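Local coordinates for protein beta-galactosidase (PDB 5MUJ) that probably hydrolyses glycosidic bonds, apparently of arabinofuranose, in side chain B of the plant pectin rhamnogalacturonan II for a gut bacterium, at residues A[44-49]-A[325-330]. Numbering follows the deposited sequence. Where two conformers were deposited one is given.
Sequences PYKYGL and KNYDEL
Lys46 and Asp328 meet tip to tip in a salt bridge, with NZ of Lys46 2.7 Å from OD2 of Asp328. The ammonium approaches the syn side of that oxygen, 20° out of the carboxylate plane. Lys46 gets there because its chain is extended beyond CG, and its methylenes are put to use on the way. CB of Lys46 lies 3.7 Å from OH of Tyr327, while CD of Lys325 packs against the same CB at 3.9 Å. The Tyr327 side chain crosses that of Lys46 obliquely and brings its OH to 3.5 Å from CA of Gly48. At the other end of the ring, CD2 of Leu49 touches CD1 of Tyr327 at 4.2 Å. Gly48 sits in a classic beta bulge with Tyr47, opposite Ile361, at backbone angles where any side chain would collide with the carbonyl oxygen of Tyr47.

A second shell fixes the carboxylate. OD1 of Asp328 accepts the backbone N-H of Lys325 at 2.9 Å, nearly straight at 166°, and also that of Ser324. Tyr348 OH bonds to both OD2 of Asp328 and OH of Tyr327, while Lys46 NZ is gripped further by Ile322 O and Ser324 OG. An alanine in place of Asp328 would probably leave the Lys46 ammonium without its counter-charge and the N-H groups of Ser324 and Lys325 without their shared acceptor.

The contact joins strand 45-51 to the loop 325-330 that leads into strand 331-340. Strand 45-51 is the outermost strand of a blade otherwise built from the C-terminal strands, the velcro closure of a five-bladed beta-propeller. With Asp328 buried and both its oxygens engaged, the pairing is likely to keep the aspartate ionised and the lysine protonated.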
loop_
_atom_site.group_PDB
_atom_site.type_symbol
_atom_site.label_atom_id
_atom_site.label_comp_id
_atom_site.label_asym_id
_atom_site.label_seq_id
_atom_site.Cartn_x
_atom_site.Cartn_y
_atom_site.Cartn_z
ATOM N N PRO A 44 -14.535 -12.192 -6.418
ATOM C CA PRO A 44 -15.892 -12.021 -5.907
ATOM C C PRO A 44 -16.176 -12.534 -4.485
ATOM O O PRO A 44 -17.170 -12.108 -3.881
ATOM C CB PRO A 44 -16.732 -12.841 -6.909
ATOM C CG PRO A 44 -15.918 -12.879 -8.148
ATOM C CD PRO A 44 -14.524 -13.015 -7.641
ATOM N N TYR A 45 -15.302 -13.407 -3.972
ATOM C CA TYR A 45 -15.622 -14.288 -2.799
ATOM C C TYR A 45 -14.805 -13.821 -1.574
ATOM O O TYR A 45 -13.565 -13.933 -1.538
ATOM C CB TYR A 45 -15.399 -15.811 -3.096
ATOM C CG TYR A 45 -16.263 -16.224 -4.254
ATOM C CD1 TYR A 45 -17.656 -16.327 -4.109
ATOM C CD2 TYR A 45 -15.751 -16.324 -5.506
ATOM C CE1 TYR A 45 -18.474 -16.618 -5.190
ATOM C CE2 TYR A 45 -16.565 -16.592 -6.601
ATOM C CZ TYR A 45 -17.921 -16.759 -6.436
ATOM O OH TYR A 45 -18.741 -17.019 -7.528
ATOM N N LYS A 46 -15.489 -13.293 -0.573
ATOM C CA LYS A 46 -14.776 -12.718 0.599
ATOM C C LYS A 46 -14.500 -13.796 1.641
ATOM O O LYS A 46 -15.418 -14.348 2.245
ATOM C CB LYS A 46 -15.583 -11.576 1.201
ATOM C CG LYS A 46 -15.603 -10.391 0.233
ATOM C CD LYS A 46 -16.148 -9.106 0.821
ATOM C CE LYS A 46 -15.987 -7.992 -0.178
ATOM N NZ LYS A 46 -16.638 -6.802 0.430
ATOM N N TYR A 47 -13.228 -14.080 1.830
ATOM C CA TYR A 47 -12.800 -15.128 2.793
ATOM C C TYR A 47 -13.033 -14.615 4.198
ATOM O O TYR A 47 -13.591 -15.300 5.045
ATOM C CB TYR A 47 -11.361 -15.459 2.599
ATOM C CG TYR A 47 -10.821 -16.432 3.602
ATOM C CD1 TYR A 47 -11.012 -17.799 3.443
ATOM C CD2 TYR A 47 -10.082 -15.990 4.692
ATOM C CE1 TYR A 47 -10.521 -18.696 4.368
ATOM C CE2 TYR A 47 -9.584 -16.883 5.638
ATOM C CZ TYR A 47 -9.800 -18.244 5.452
ATOM O OH TYR A 47 -9.319 -19.165 6.361
ATOM N N GLY A 48 -12.576 -13.388 4.437
ATOM C CA GLY A 48 -12.783 -12.662 5.669
ATOM C C GLY A 48 -11.441 -12.198 6.183
ATOM O O GLY A 48 -10.471 -12.104 5.412
ATOM N N LEU A 49 -11.369 -11.939 7.476
ATOM C CA LEU A 49 -10.174 -11.314 8.042
ATOM C C LEU A 49 -8.985 -12.257 8.018
ATOM O O LEU A 49 -9.127 -13.498 8.216
ATOM C CB LEU A 49 -10.445 -10.779 9.437
ATOM C CG LEU A 49 -11.489 -9.653 9.493
ATOM C CD1 LEU A 49 -12.149 -9.521 10.846
ATOM C CD2 LEU A 49 -10.871 -8.311 9.085
ATOM N N LYS A 325 -19.905 -6.448 3.600
ATOM C CA LYS A 325 -20.044 -7.313 4.772
ATOM C C LYS A 325 -19.981 -6.479 6.032
ATOM O O LYS A 325 -19.492 -5.355 6.007
ATOM C CB LYS A 325 -18.897 -8.311 4.804
ATOM C CG LYS A 325 -18.933 -9.282 3.632
ATOM C CD LYS A 325 -18.251 -10.615 3.911
ATOM C CE LYS A 325 -18.752 -11.271 5.173
ATOM N NZ LYS A 325 -20.236 -11.238 5.284
ATOM N N ASN A 326 -20.409 -7.060 7.143
ATOM C CA ASN A 326 -20.270 -6.448 8.461
ATOM C C ASN A 326 -18.885 -5.814 8.664
ATOM O O ASN A 326 -18.754 -4.611 8.958
ATOM C CB ASN A 326 -20.510 -7.532 9.544
ATOM C CG ASN A 326 -19.418 -8.633 9.569
ATOM O OD1 ASN A 326 -19.113 -9.287 8.548
ATOM N ND2 ASN A 326 -18.797 -8.817 10.741
ATOM N N TYR A 327 -17.858 -6.628 8.420
ATOM C CA TYR A 327 -16.537 -6.311 8.860
ATOM C C TYR A 327 -15.895 -5.224 7.948
ATOM O O TYR A 327 -14.899 -4.620 8.341
ATOM C CB TYR A 327 -15.700 -7.604 8.994
ATOM C CG TYR A 327 -15.306 -8.282 7.696
ATOM C CD1 TYR A 327 -14.388 -7.662 6.857
ATOM C CD2 TYR A 327 -15.862 -9.504 7.266
ATOM C CE1 TYR A 327 -13.972 -8.217 5.675
ATOM C CE2 TYR A 327 -15.443 -10.065 6.049
ATOM C CZ TYR A 327 -14.506 -9.391 5.243
ATOM O OH TYR A 327 -13.997 -9.828 4.020
ATOM N N ASP A 328 -16.419 -5.022 6.731
ATOM C CA ASP A 328 -15.878 -3.930 5.825
ATOM C C ASP A 328 -16.893 -2.879 5.381
ATOM O O ASP A 328 -16.704 -2.184 4.349
ATOM C CB ASP A 328 -15.144 -4.524 4.606
ATOM C CG ASP A 328 -16.058 -5.292 3.638
ATOM O OD1 ASP A 328 -17.293 -5.137 3.692
ATOM O OD2 ASP A 328 -15.527 -6.079 2.797
ATOM N N GLU A 329 -17.894 -2.681 6.224
ATOM C CA GLU A 329 -19.068 -1.931 5.835
ATOM C C GLU A 329 -18.831 -0.420 5.598
ATOM O O GLU A 329 -19.661 0.213 4.972
ATOM C CB GLU A 329 -20.176 -2.107 6.857
ATOM C CG GLU A 329 -19.937 -1.397 8.177
ATOM C CD GLU A 329 -20.805 -1.866 9.340
ATOM O OE1 GLU A 329 -21.899 -2.444 9.125
ATOM O OE2 GLU A 329 -20.384 -1.635 10.491
ATOM N N LEU A 330 -17.729 0.129 6.107
ATOM C CA LEU A 330 -17.399 1.545 5.913
ATOM C C LEU A 330 -16.384 1.721 4.785
ATOM O O LEU A 330 -16.665 2.431 3.811
ATOM C CB LEU A 330 -16.892 2.147 7.221
ATOM C CG LEU A 330 -16.541 3.649 7.151
ATOM C CD1 LEU A 330 -17.746 4.485 6.751
ATOM C CD2 LEU A 330 -15.964 4.130 8.473
#